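Local structure of peridinin-chlorophyll A protein (2C9E) at residues R9-T14 and A92-L97; K183-T188 and D262-V267; A270-I275 and S321-S326. The protein probably serves as a water-soluble antenna, holding peridinin and chlorophyll a inside a helical shell to capture blue-green sunlight. All blocks are in the same frame, centred on the assembly; numbering follows the deposited sequence.

Interaction 1: R9-T14 and A92-L97. With PID (peridinin), chain F.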
loop_
_atom_site.group_PDB
_atom_site.type_symbol
_atom_site.label_atom_id
_atom_site.label_comp_id
_atom_site.label_asym_id
_atom_site.label_seq_id
_atom_site.Cartn_x
_atom_site.Cartn_y
_atom_site.Cartn_z
ATOM N N ARG A 9 -3.366 -24.411 9.774
ATOM C CA ARG A 9 -2.704 -25.344 8.888
ATOM C C ARG A 9 -1.897 -24.567 7.833
ATOM O O ARG A 9 -0.761 -24.921 7.526
ATOM C CB ARG A 9 -3.749 -26.285 8.246
ATOM C CG ARG A 9 -3.782 -27.684 8.863
ATOM C CD ARG A 9 -5.151 -28.321 8.831
ATOM N NE ARG A 9 -5.841 -28.166 10.121
ATOM C CZ ARG A 9 -7.094 -28.552 10.396
ATOM N NH1 ARG A 9 -7.859 -29.138 9.472
ATOM N NH2 ARG A 9 -7.586 -28.360 11.618
ATOM N N PHE A 10 -2.462 -23.487 7.291
ATOM C CA PHE A 10 -1.736 -22.730 6.283
ATOM C C PHE A 10 -0.444 -22.173 6.873
ATOM O O PHE A 10 0.640 -22.225 6.260
ATOM C CB PHE A 10 -2.623 -21.601 5.743
ATOM C CG PHE A 10 -1.926 -20.677 4.760
ATOM C CD1 PHE A 10 -1.631 -21.114 3.463
ATOM C CD2 PHE A 10 -1.663 -19.346 5.117
ATOM C CE1 PHE A 10 -1.087 -20.238 2.482
ATOM C CE2 PHE A 10 -1.121 -18.440 4.186
ATOM C CZ PHE A 10 -0.824 -18.873 2.836
ATOM N N SER A 11 -0.551 -21.625 8.071
ATOM C CA SER A 11 0.602 -21.051 8.777
ATOM C C SER A 11 1.713 -22.078 8.943
ATOM O O SER A 11 2.900 -21.809 8.703
ATOM C CB SER A 11 0.153 -20.563 10.165
ATOM O OG SER A 11 -0.711 -19.451 10.061
ATOM N N ASP A 12 1.330 -23.258 9.391
ATOM C CA ASP A 12 2.285 -24.335 9.554
ATOM C C ASP A 12 2.990 -24.657 8.238
ATOM O O ASP A 12 4.188 -24.882 8.180
ATOM C CB ASP A 12 1.566 -25.596 10.039
ATOM C CG ASP A 12 1.187 -25.513 11.484
ATOM O OD1 ASP A 12 1.941 -24.808 12.183
ATOM O OD2 ASP A 12 0.178 -26.146 11.932
ATOM N N ALA A 13 2.212 -24.725 7.167
ATOM C CA ALA A 13 2.773 -25.087 5.897
ATOM C C ALA A 13 3.712 -24.059 5.273
ATOM O O ALA A 13 4.636 -24.425 4.519
ATOM C CB ALA A 13 1.616 -25.421 4.917
ATOM N N THR A 14 3.490 -22.783 5.604
ATOM C CA THR A 14 4.226 -21.705 4.974
ATOM C C THR A 14 5.393 -21.082 5.717
ATOM O O THR A 14 6.330 -20.536 5.082
ATOM C CB THR A 14 3.251 -20.598 4.583
ATOM O OG1 THR A 14 2.472 -20.211 5.724
ATOM C CG2 THR A 14 2.313 -21.086 3.514
ATOM N N ALA A 92 -0.660 -15.272 13.506
ATOM C CA ALA A 92 -1.695 -14.252 13.801
ATOM C C ALA A 92 -1.921 -13.310 12.596
ATOM O O ALA A 92 -3.030 -12.784 12.401
ATOM C CB ALA A 92 -1.312 -13.420 15.021
ATOM N N VAL A 93 -0.884 -13.076 11.795
ATOM C CA VAL A 93 -1.084 -12.210 10.629
ATOM C C VAL A 93 -2.028 -12.925 9.649
ATOM O O VAL A 93 -2.938 -12.314 9.099
ATOM C CB VAL A 93 0.256 -11.883 9.922
ATOM C CG1 VAL A 93 0.007 -11.325 8.478
ATOM C CG2 VAL A 93 0.993 -10.836 10.750
ATOM N N ASN A 94 -1.827 -14.228 9.469
ATOM C CA ASN A 94 -2.659 -14.963 8.552
ATOM C C ASN A 94 -4.080 -15.113 8.973
ATOM O O ASN A 94 -4.978 -15.136 8.124
ATOM C CB ASN A 94 -2.087 -16.350 8.290
ATOM C CG ASN A 94 -0.802 -16.284 7.500
ATOM O OD1 ASN A 94 -0.642 -15.385 6.661
ATOM N ND2 ASN A 94 0.128 -17.216 7.764
ATOM N N GLU A 95 -4.309 -15.257 10.272
ATOM C CA GLU A 95 -5.685 -15.426 10.717
ATOM C C GLU A 95 -6.420 -14.112 10.625
ATOM O O GLU A 95 -7.592 -14.089 10.236
ATOM C CB GLU A 95 -5.745 -15.983 12.136
ATOM C CG GLU A 95 -7.170 -15.943 12.728
ATOM C CD GLU A 95 -7.464 -17.096 13.671
ATOM O OE1 GLU A 95 -6.568 -17.526 14.448
ATOM O OE2 GLU A 95 -8.620 -17.576 13.638
ATOM N N ALA A 96 -5.750 -13.015 10.979
ATOM C CA ALA A 96 -6.377 -11.705 10.849
ATOM C C ALA A 96 -6.722 -11.451 9.344
ATOM O O ALA A 96 -7.833 -11.052 9.011
ATOM C CB ALA A 96 -5.443 -10.619 11.368
ATOM N N LEU A 97 -5.772 -11.703 8.439
ATOM C CA LEU A 97 -6.051 -11.514 6.991
ATOM C C LEU A 97 -7.185 -12.428 6.531
ATOM O O LEU A 97 -7.991 -12.055 5.672
ATOM C CB LEU A 97 -4.800 -11.847 6.149
ATOM C CG LEU A 97 -3.684 -10.801 6.119
ATOM C CD1 LEU A 97 -2.463 -11.324 5.409
ATOM C CD2 LEU A 97 -4.235 -9.553 5.431
HETATM C C1 PID F . -11.165 -16.961 -3.349
HETATM C C2 PID F . -12.484 -17.356 -4.024
HETATM C C3 PID F . -13.539 -16.272 -3.785
HETATM C C4 PID F . -13.769 -16.158 -2.276
HETATM C C5 PID F . -12.548 -15.624 -1.518
HETATM C C6 PID F . -11.200 -16.148 -2.052
HETATM C C7 PID F . -10.163 -16.169 -1.113
HETATM C C8 PID F . -8.890 -15.615 -1.270
HETATM C C9 PID F . -7.883 -15.626 -0.299
HETATM C C10 PID F . -7.938 -16.164 0.982
HETATM C C11 PID F . -6.693 -15.029 -0.393
HETATM C C12 PID F . -6.024 -15.163 0.757
HETATM C C13 PID F . -4.752 -14.647 1.015
HETATM C C14 PID F . -4.021 -14.754 2.201
HETATM C C15 PID F . -2.757 -14.164 2.278
HETATM C C16 PID F . -1.917 -14.165 3.392
HETATM C C17 PID F . -0.675 -13.530 3.377
HETATM C C18 PID F . 0.152 -13.495 4.500
HETATM C C19 PID F . 1.390 -12.856 4.542
HETATM C C20 PID F . 2.116 -12.843 5.735
HETATM C C21 PID F . 3.342 -12.208 5.940
HETATM C C22 PID F . 3.937 -12.250 7.201
HETATM C C23 PID F . 5.068 -11.647 7.456
HETATM C C24 PID F . 6.161 -10.972 7.705
HETATM C C25 PID F . 6.137 -9.501 8.148
HETATM C C26 PID F . 6.958 -8.686 7.141
HETATM C C27 PID F . 8.358 -9.264 6.904
HETATM C C28 PID F . 8.319 -10.746 6.506
HETATM C C29 PID F . 7.546 -11.597 7.521
HETATM C C30 PID F . 9.517 -7.369 6.050
HETATM C C31 PID F . 10.236 -6.630 4.920
HETATM C CM1 PID F . -10.021 -17.944 -3.609
HETATM C CM2 PID F . -12.752 -16.008 -0.049
HETATM C CM3 PID F . -12.600 -14.098 -1.619
HETATM C CM4 PID F . -4.597 -15.493 3.413
HETATM C CM5 PID F . 4.030 -11.432 4.810
HETATM C CM6 PID F . 4.713 -8.938 8.131
HETATM C CM7 PID F . 6.694 -9.357 9.566
HETATM C CM8 PID F . 7.427 -13.037 7.011
HETATM O O1 PID F . -10.828 -15.571 -3.318
HETATM O O2 PID F . -14.776 -16.628 -4.413
HETATM O O3 PID F . -8.886 -16.776 1.469
HETATM O O4 PID F . -6.777 -15.877 1.646
HETATM O O5 PID F . 8.205 -11.553 8.794
HETATM O O6 PID F . 8.923 -8.565 5.783
HETATM O O7 PID F . 9.540 -6.916 7.192
#
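Two groups grip Ser11 OG: Ser7 O one turn back in its own helix, its main partner, and Asn94 from the other helix. The second bond is weak, with Asn94 ND2 3.3 Å from Ser11 OG, but it is almost straight, 173° at the hydrogen. Asn94 carries the whole contact. Its CG stands beside the backbone N, opposite the carbonyl carbon (chi1 -69°), and this torsion sends the amide across to helix 9-14 and into the angle between Phe10 and a bound peridinin. ND2 comes obliquely against the phenyl group, 3.8 Å from Phe10 CD2, while OD1 lies at the ring edge, in its plane; amide and ring are turned 65° apart. OD1 also comes close to the carotenoid, 3.0 Å from C18 of the polyene. With an alanine here, Ser11 would probably lose its donor from the facing helix and a gap would open between the Phe10 edge and the peridinin. Leu97 lines the same polyene one turn on, CD1 3.5 Å from C17. The phenyl ring is backed by Thr14 CG2 over one face. The Thr14 hydroxyl donates to Phe10 O (OG1 to O 2.8 Å), which also takes the Thr14 amide, so that one carbonyl holds two donors. Val93, Asn94 and Leu97 line the peridinin pocket and Phe10 the galactolipid pocket, making this helix pair part of the pigment- and lipid-binding interior. The segment axes pass 9.6 Å apart. Helix 132-152 packs on Phe10, and helix 60-77 lies behind Val93 and Leu97.

Interaction 2: K183-T188 and D262-V267; sequences KFSEAT and DDFARV. With DGD (digalactosyl diacyl glycerol (dgdg)), chain K.
Phe264 presents its ring edge to Ser185 and Thr188 of helix 183-188, and here the packing is tight. Two oxygens meet that edge in the plane of the ring: Thr188 OG1, 3.2 Å from Phe264 CE2, and Ser185 O, 3.6 Å from the same carbon. The slightly positive C-H rim of a phenyl group suits such neighbours, although neither approach is a conventional hydrogen bond. Thr188 OG1 is already committed, donating to Phe184 O at 2.7 Å from above the carbonyl plane; its rotation, with OG1 between the backbone N and the carbonyl carbon (chi1 51°), lets it turn back to its own helix while it faces the ring. Further round the edge, Phe264 CZ touches an acyl chain of the bound digalactosyl diacylglycerol, 3.8 Å from CDB. Phe184 meets that chain edge-on too, its CZ 3.4 Å from CGB, with Thr188 CG2 lying over one face of its ring. Lipid and protein thus close the buried side of the contact together.

Toward the partly exposed Ala265 no large side chain fills the contact, and water takes part. Ser185 OG sits 3.4 Å from Ala265 CA, where a small residue lets the backbones come near, and one ordered water donates both to Ser185 OG (2.8 Å) and to Ala265 O (3.0 Å), adding a water bridge between the helices. The main partner of this hydroxyl is Ala181 O in its own helix; Asn268 OD1 of the facing helix is also within hydrogen-bonding range, and one proton cannot serve both acceptors at once. The segments cross at 131°. Helix 306-324 covers Phe184 through Thr315, Phe316 and Leu319, and helix 234-251 backs the other segment at Asp263 and Val267.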
loop_
_atom_site.group_PDB
_atom_site.type_symbol
_atom_site.label_atom_id
_atom_site.label_comp_id
_atom_site.label_asym_id
_atom_site.label_seq_id
_atom_site.Cartn_x
_atom_site.Cartn_y
_atom_site.Cartn_z
ATOM N N LYS A 183 -4.704 25.804 -2.955
ATOM C CA LYS A 183 -3.533 26.526 -3.487
ATOM C C LYS A 183 -2.477 25.478 -3.776
ATOM O O LYS A 183 -1.819 25.513 -4.808
ATOM C CB LYS A 183 -2.961 27.511 -2.475
ATOM C CG LYS A 183 -3.977 28.408 -1.808
ATOM C CD LYS A 183 -3.959 29.826 -2.380
ATOM C CE LYS A 183 -4.550 29.874 -3.789
ATOM N NZ LYS A 183 -6.068 29.806 -3.793
ATOM N N PHE A 184 -2.310 24.561 -2.818
ATOM C CA PHE A 184 -1.344 23.495 -2.972
ATOM C C PHE A 184 -1.702 22.741 -4.255
ATOM O O PHE A 184 -0.830 22.465 -5.074
ATOM C CB PHE A 184 -1.380 22.569 -1.768
ATOM C CG PHE A 184 -0.486 21.368 -1.912
ATOM C CD1 PHE A 184 0.902 21.501 -1.845
ATOM C CD2 PHE A 184 -1.032 20.092 -2.118
ATOM C CE1 PHE A 184 1.738 20.391 -1.970
ATOM C CE2 PHE A 184 -0.205 18.970 -2.247
ATOM C CZ PHE A 184 1.186 19.113 -2.171
ATOM N N SER A 185 -2.984 22.446 -4.455
ATOM C CA SER A 185 -3.361 21.743 -5.674
ATOM C C SER A 185 -2.971 22.577 -6.870
ATOM O O SER A 185 -2.292 22.078 -7.798
ATOM C CB SER A 185 -4.852 21.440 -5.706
ATOM O OG SER A 185 -5.131 20.420 -4.741
ATOM N N GLU A 186 -3.373 23.847 -6.858
ATOM C CA GLU A 186 -3.042 24.722 -7.973
ATOM C C GLU A 186 -1.538 24.834 -8.262
ATOM O O GLU A 186 -1.140 24.933 -9.433
ATOM C CB GLU A 186 -3.644 26.128 -7.757
ATOM C CG GLU A 186 -5.194 26.225 -8.008
ATOM C CD GLU A 186 -5.712 25.397 -9.231
ATOM O OE1 GLU A 186 -5.528 24.144 -9.256
ATOM O OE2 GLU A 186 -6.328 25.978 -10.170
ATOM N N ALA A 187 -0.696 24.792 -7.232
ATOM C CA ALA A 187 0.732 24.920 -7.502
ATOM C C ALA A 187 1.412 23.609 -7.937
ATOM O O ALA A 187 2.461 23.630 -8.618
ATOM C CB ALA A 187 1.449 25.489 -6.284
ATOM N N THR A 188 0.823 22.478 -7.532
ATOM C CA THR A 188 1.406 21.163 -7.848
ATOM C C THR A 188 0.867 20.544 -9.139
ATOM O O THR A 188 1.590 19.798 -9.801
ATOM C CB THR A 188 1.231 20.175 -6.673
ATOM O OG1 THR A 188 -0.146 20.132 -6.246
ATOM C CG2 THR A 188 2.098 20.586 -5.517
ATOM N N ASP A 262 -9.986 18.496 -11.175
ATOM C CA ASP A 262 -10.911 18.347 -10.045
ATOM C C ASP A 262 -10.600 17.129 -9.168
ATOM O O ASP A 262 -10.666 17.184 -7.927
ATOM C CB ASP A 262 -12.367 18.231 -10.543
ATOM C CG ASP A 262 -13.025 19.582 -10.759
ATOM O OD1 ASP A 262 -12.556 20.571 -10.126
ATOM O OD2 ASP A 262 -14.023 19.664 -11.541
ATOM N N ASP A 263 -10.320 16.016 -9.819
ATOM C CA ASP A 263 -9.964 14.768 -9.112
ATOM C C ASP A 263 -8.719 14.974 -8.238
ATOM O O ASP A 263 -8.705 14.601 -7.059
ATOM C CB ASP A 263 -9.726 13.677 -10.146
ATOM C CG ASP A 263 -10.997 13.313 -10.894
ATOM O OD1 ASP A 263 -12.106 13.610 -10.367
ATOM O OD2 ASP A 263 -10.901 12.724 -11.989
ATOM N N PHE A 264 -7.696 15.597 -8.829
ATOM C CA PHE A 264 -6.434 15.913 -8.160
ATOM C C PHE A 264 -6.675 16.757 -6.882
ATOM O O PHE A 264 -6.123 16.488 -5.812
ATOM C CB PHE A 264 -5.520 16.656 -9.156
ATOM C CG PHE A 264 -4.131 16.904 -8.649
ATOM C CD1 PHE A 264 -3.227 15.851 -8.497
ATOM C CD2 PHE A 264 -3.713 18.197 -8.332
ATOM C CE1 PHE A 264 -1.928 16.084 -8.028
ATOM C CE2 PHE A 264 -2.405 18.461 -7.860
ATOM C CZ PHE A 264 -1.516 17.415 -7.700
ATOM N N ALA A 265 -7.511 17.781 -6.997
ATOM C CA ALA A 265 -7.840 18.642 -5.847
ATOM C C ALA A 265 -8.531 17.840 -4.758
ATOM O O ALA A 265 -8.209 17.969 -3.554
ATOM C CB ALA A 265 -8.779 19.823 -6.298
ATOM N N ARG A 266 -9.501 17.030 -5.178
ATOM C CA ARG A 266 -10.235 16.203 -4.228
ATOM C C ARG A 266 -9.283 15.252 -3.486
ATOM O O ARG A 266 -9.411 15.064 -2.281
ATOM C CB ARG A 266 -11.372 15.444 -4.940
ATOM C CG ARG A 266 -12.781 15.959 -4.550
ATOM C CD ARG A 266 -13.898 15.356 -5.428
ATOM N NE ARG A 266 -13.507 15.417 -6.836
ATOM C CZ ARG A 266 -14.227 14.979 -7.865
ATOM N NH1 ARG A 266 -15.420 14.423 -7.674
ATOM N NH2 ARG A 266 -13.746 15.114 -9.102
ATOM N N VAL A 267 -8.304 14.684 -4.200
ATOM C CA VAL A 267 -7.318 13.809 -3.548
ATOM C C VAL A 267 -6.517 14.582 -2.509
ATOM O O VAL A 267 -6.349 14.113 -1.371
ATOM C CB VAL A 267 -6.289 13.177 -4.554
ATOM C CG1 VAL A 267 -5.061 12.582 -3.779
ATOM C CG2 VAL A 267 -6.949 12.093 -5.340
HETATM C C1A DGD K . 8.519 13.091 1.555
HETATM C C2A DGD K . 7.709 11.884 1.061
HETATM C C3A DGD K . 8.250 10.541 1.570
HETATM C C4A DGD K . 7.952 10.308 3.066
HETATM C C5A DGD K . 8.092 8.836 3.446
HETATM C C6A DGD K . 6.832 8.087 3.921
HETATM C C7A DGD K . 5.531 8.399 3.187
HETATM C C8A DGD K . 4.775 7.118 2.724
HETATM C C9A DGD K . 3.666 7.493 1.697
HETATM C CAA DGD K . 4.088 7.372 0.239
HETATM C CBA DGD K . 3.103 6.536 -0.650
HETATM C CCA DGD K . 1.696 6.203 -0.001
HETATM C CDA DGD K . 1.639 4.713 0.370
HETATM C CEA DGD K . 0.282 4.230 0.781
HETATM C CFA DGD K . -0.600 3.610 -0.334
HETATM C CGA DGD K . -1.743 2.770 0.338
HETATM C CHA DGD K . -2.431 1.775 -0.619
HETATM C CIA DGD K . -1.444 0.879 -1.406
HETATM O O1A DGD K . 9.769 12.996 1.594
HETATM C C1B DGD K . 7.888 17.257 -0.307
HETATM C C2B DGD K . 7.298 18.666 -0.521
HETATM C C3B DGD K . 7.099 18.983 -2.007
HETATM C C4B DGD K . 6.554 20.391 -2.255
HETATM C C5B DGD K . 6.113 20.579 -3.720
HETATM C C6B DGD K . 7.238 20.283 -4.748
HETATM C C7B DGD K . 6.682 19.634 -6.007
HETATM C C8B DGD K . 5.812 18.398 -5.707
HETATM C C9B DGD K . 4.981 18.024 -6.940
HETATM C CAB DGD K . 4.552 16.528 -6.961
HETATM C CBB DGD K . 3.707 16.194 -8.169
HETATM C CCB DGD K . 2.210 16.333 -7.951
HETATM C CDB DGD K . 1.677 15.529 -6.769
HETATM C CEB DGD K . 1.597 16.394 -5.481
HETATM C CFB DGD K . 1.936 15.498 -4.313
HETATM C CGB DGD K . 2.561 16.180 -3.206
HETATM C CHB DGD K . 4.045 16.232 -3.333
HETATM C CIB DGD K . 4.599 16.731 -2.008
HETATM O O1B DGD K . 7.413 16.276 -0.936
HETATM O O1G DGD K . 7.910 14.317 1.341
HETATM C C1G DGD K . 8.572 15.465 1.828
HETATM C C2G DGD K . 9.509 15.904 0.693
HETATM O O2G DGD K . 9.148 17.175 0.113
HETATM C C3G DGD K . 10.943 16.036 1.239
HETATM O O3G DGD K . 10.887 16.973 2.335
HETATM C C1D DGD K . 11.621 18.177 2.120
HETATM C C2D DGD K . 11.241 19.097 3.290
HETATM O O2D DGD K . 9.838 19.393 3.245
HETATM C C3D DGD K . 12.054 20.394 3.164
HETATM O O3D DGD K . 11.770 21.253 4.260
HETATM C C4D DGD K . 13.551 20.066 3.148
HETATM O O4D DGD K . 13.954 19.599 4.433
HETATM C C5D DGD K . 13.828 18.966 2.099
HETATM O O5D DGD K . 16.014 19.694 1.646
HETATM C C6D DGD K . 15.288 18.598 2.147
HETATM O O6D DGD K . 13.044 17.801 2.315
HETATM C C1E DGD K . 16.974 20.125 2.626
HETATM C C2E DGD K . 17.531 21.510 2.213
HETATM O O2E DGD K . 16.439 22.436 2.072
HETATM C C3E DGD K . 18.223 21.395 0.847
HETATM O O3E DGD K . 18.943 22.598 0.579
HETATM C C4E DGD K . 19.152 20.132 0.741
HETATM O O4E DGD K . 20.374 20.345 1.457
HETATM C C5E DGD K . 18.426 18.886 1.308
HETATM O O6E DGD K . 18.002 19.121 2.664
HETATM C C6E DGD K . 19.336 17.656 1.244
HETATM O O5E DGD K . 18.683 16.465 1.666
HETATM O O HOH W 1 -7.586 20.852 -3.422
#

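Interaction 3: A270-I275 and S321-S326. With PID (peridinin), chain J.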
loop_
_atom_site.group_PDB
_atom_site.type_symbol
_atom_site.label_atom_id
_atom_site.label_comp_id
_atom_site.label_asym_id
_atom_site.label_seq_id
_atom_site.Cartn_x
_atom_site.Cartn_y
_atom_site.Cartn_z
ATOM N N ALA A 270 -8.711 15.404 0.586
ATOM C CA ALA A 270 -9.004 14.193 1.319
ATOM C C ALA A 270 -7.772 13.755 2.104
ATOM O O ALA A 270 -7.898 13.334 3.246
ATOM C CB ALA A 270 -9.475 13.117 0.356
ATOM N N LEU A 271 -6.578 13.876 1.529
ATOM C CA LEU A 271 -5.369 13.514 2.267
ATOM C C LEU A 271 -5.120 14.491 3.419
ATOM O O LEU A 271 -4.775 14.093 4.519
ATOM C CB LEU A 271 -4.138 13.498 1.330
ATOM C CG LEU A 271 -4.069 12.296 0.385
ATOM C CD1 LEU A 271 -2.940 12.454 -0.575
ATOM C CD2 LEU A 271 -3.874 11.021 1.210
ATOM N N ALA A 272 -5.237 15.782 3.138
ATOM C CA ALA A 272 -5.052 16.810 4.140
ATOM C C ALA A 272 -5.901 16.445 5.387
ATOM O O ALA A 272 -5.397 16.383 6.528
ATOM C CB ALA A 272 -5.474 18.200 3.534
ATOM N N LYS A 273 -7.180 16.183 5.169
ATOM C CA LYS A 273 -8.090 15.786 6.244
ATOM C C LYS A 273 -7.628 14.488 6.924
ATOM O O LYS A 273 -7.622 14.385 8.171
ATOM C CB LYS A 273 -9.488 15.595 5.677
ATOM C CG LYS A 273 -10.393 16.709 6.012
ATOM C CD LYS A 273 -10.488 17.669 4.877
ATOM C CE LYS A 273 -11.403 17.115 3.813
ATOM N NZ LYS A 273 -12.853 17.461 4.006
ATOM N N MET A 274 -7.205 13.502 6.131
ATOM C CA MET A 274 -6.759 12.270 6.750
ATOM C C MET A 274 -5.495 12.517 7.571
ATOM O O MET A 274 -5.335 11.980 8.673
ATOM C CB MET A 274 -6.501 11.204 5.696
ATOM C CG MET A 274 -6.081 9.834 6.253
ATOM S SD MET A 274 -5.662 8.718 4.835
ATOM C CE MET A 274 -3.890 9.047 4.625
ATOM N N ILE A 275 -4.586 13.340 7.075
ATOM C CA ILE A 275 -3.374 13.572 7.855
ATOM C C ILE A 275 -3.696 14.399 9.117
ATOM O O ILE A 275 -3.038 14.270 10.136
ATOM C CB ILE A 275 -2.298 14.278 6.979
ATOM C CG1 ILE A 275 -1.886 13.318 5.835
ATOM C CG2 ILE A 275 -1.114 14.755 7.855
ATOM C CD1 ILE A 275 -1.247 14.025 4.692
ATOM N N SER A 321 0.732 23.727 7.903
ATOM C CA SER A 321 0.284 24.544 9.045
ATOM C C SER A 321 -1.230 24.539 9.265
ATOM O O SER A 321 -1.700 24.435 10.392
ATOM C CB SER A 321 0.759 25.975 8.853
ATOM O OG SER A 321 2.176 26.000 8.871
ATOM N N ALA A 322 -1.993 24.681 8.189
ATOM C CA ALA A 322 -3.460 24.656 8.281
ATOM C C ALA A 322 -3.890 23.316 8.868
ATOM O O ALA A 322 -4.709 23.247 9.778
ATOM C CB ALA A 322 -4.067 24.843 6.905
ATOM N N VAL A 323 -3.309 22.241 8.354
ATOM C CA VAL A 323 -3.615 20.902 8.855
ATOM C C VAL A 323 -3.218 20.784 10.333
ATOM O O VAL A 323 -3.989 20.281 11.147
ATOM C CB VAL A 323 -2.895 19.793 7.990
ATOM C CG1 VAL A 323 -3.145 18.408 8.584
ATOM C CG2 VAL A 323 -3.406 19.857 6.527
ATOM N N ALA A 324 -2.020 21.233 10.687
ATOM C CA ALA A 324 -1.615 21.164 12.080
ATOM C C ALA A 324 -2.648 21.896 12.945
ATOM O O ALA A 324 -2.882 21.502 14.089
ATOM C CB ALA A 324 -0.246 21.771 12.277
ATOM N N SER A 325 -3.248 22.965 12.410
ATOM C CA SER A 325 -4.288 23.693 13.138
ATOM C C SER A 325 -5.620 23.102 12.727
ATOM O O SER A 325 -6.317 23.682 11.917
ATOM C CB SER A 325 -4.301 25.177 12.768
ATOM O OG SER A 325 -3.109 25.824 13.181
ATOM N N SER A 326 -5.979 21.950 13.260
ATOM C CA SER A 326 -7.253 21.347 12.893
ATOM C C SER A 326 -7.359 19.953 13.503
ATOM O O SER A 326 -6.485 19.659 14.342
ATOM C CB SER A 326 -7.389 21.279 11.361
ATOM O OG SER A 326 -6.449 20.363 10.797
HETATM C C1 PID J . 4.013 18.214 9.302
HETATM C C2 PID J . 4.369 18.808 10.668
HETATM C C3 PID J . 3.626 18.030 11.756
HETATM C C4 PID J . 2.131 18.272 11.532
HETATM C C5 PID J . 1.632 17.551 10.276
HETATM C C6 PID J . 2.600 17.660 9.084
HETATM C C7 PID J . 2.010 17.592 7.818
HETATM C C8 PID J . 2.363 16.730 6.777
HETATM C C9 PID J . 1.709 16.697 5.542
HETATM C C10 PID J . 0.626 17.475 5.139
HETATM C C11 PID J . 1.990 15.878 4.528
HETATM C C12 PID J . 1.130 16.111 3.532
HETATM C C13 PID J . 1.092 15.400 2.332
HETATM C C14 PID J . 0.215 15.599 1.263
HETATM C C15 PID J . 0.334 14.778 0.141
HETATM C C16 PID J . -0.459 14.826 -1.005
HETATM C C17 PID J . -0.229 13.938 -2.056
HETATM C C18 PID J . -1.011 13.934 -3.210
HETATM C C19 PID J . -0.822 13.041 -4.266
HETATM C C20 PID J . -1.675 13.057 -5.370
HETATM C C21 PID J . -1.609 12.185 -6.458
HETATM C C22 PID J . -2.558 12.278 -7.474
HETATM C C23 PID J . -2.578 11.458 -8.492
HETATM C C24 PID J . -2.604 10.611 -9.487
HETATM C C25 PID J . -3.424 9.313 -9.428
HETATM C C26 PID J . -2.552 8.132 -9.868
HETATM C C27 PID J . -1.860 8.390 -11.214
HETATM C C28 PID J . -1.001 9.658 -11.161
HETATM C C29 PID J . -1.814 10.896 -10.773
HETATM C C30 PID J . -1.397 6.181 -11.967
HETATM C C31 PID J . -0.403 5.057 -12.270
HETATM C CM1 PID J . 4.816 18.803 8.141
HETATM C CM2 PID J . 0.264 18.159 9.967
HETATM C CM3 PID J . 1.440 16.078 10.642
HETATM C CM4 PID J . -0.855 16.693 1.314
HETATM C CM5 PID J . -0.482 11.158 -6.600
HETATM C CM6 PID J . -3.911 9.025 -8.005
HETATM C CM7 PID J . -4.637 9.424 -10.358
HETATM C CM8 PID J . -0.859 12.085 -10.642
HETATM O O1 PID J . 3.744 16.808 9.245
HETATM O O2 PID J . 4.006 18.452 13.068
HETATM O O3 PID J . 0.044 18.314 5.826
HETATM O O4 PID J . 0.263 17.112 3.871
HETATM O O5 PID J . -2.759 11.176 -11.806
HETATM O O6 PID J . -0.909 7.342 -11.459
HETATM O O7 PID J . -2.600 6.041 -12.182
#
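Ala272 and Val323 bring two helices of the all-helical peridinin-chlorophyll protein fold together, their CA atoms 6.4 Å apart. Segment 270-275 is regular helix near the end of helix 261-276. Segment 321-326 holds the last turn of helix 306-324 and two residues beyond it: the Ser325 amide still bonds back to Ser321 O, but Ser325 itself leaves helical geometry, its psi at 78°, and the chain peels away. The meeting is therefore between a helix and the C-terminal end of another, and it rests on a single wedge, Val323.

The side chains that meet are apolar, though the nearest approach is to a backbone carbonyl oxygen. Val323 puts CG1 opposite its backbone N (chi1 176°), and this sets CG1 over Ala272 O and Ile275, and CG2 against the Ala272 methyl. CG1 lies 3.7 Å from Ala272 O and approaches Ile275 CG2 at 4.2 Å. The small alanine is what allows the valine so close to the helix backbone.

The third body in this layer is peridinin, which runs over both segments. Leu271 and Ile275, on successive turns, lay their CD1 methyls against it: Leu271 CD1 comes 3.4 Å from C17 of the polyene, and Ile275 CD1 is just as close, 3.4 Å, to C12 in the lactone ring. Contacts of this kind are likely to constrain the conjugated chain and set its surroundings. Leu271 also touches chlorophyll a, so one side chain contacts both pigments, while Ala272 and Ala322 both lean on Val177 of helix 176-192. At the epoxide end of the carotenoid, Val323 CG1 closes the contact, 3.7 Å from the ring methyl CM2.

How the interactions relate
Along the chain the three contacts follow in series, each closing before the next opens. Interaction 1 lies alone on one side of the molecule, its centre about 41 Å from that of interaction 2 and about 37 Å from that of interaction 3; the other two share a side, their centres about 14 Å apart, and both use helix 261-276, which meets helix 176-192 first and the end of helix 306-324 further along. The two sides belong to two related stretches of the chain, and RFSDAT in interaction 1 echoes KFSEAT in interaction 2. Each side has its own peridinin and galactolipid, so helix pairs and pigments pack together in both halves of the antenna.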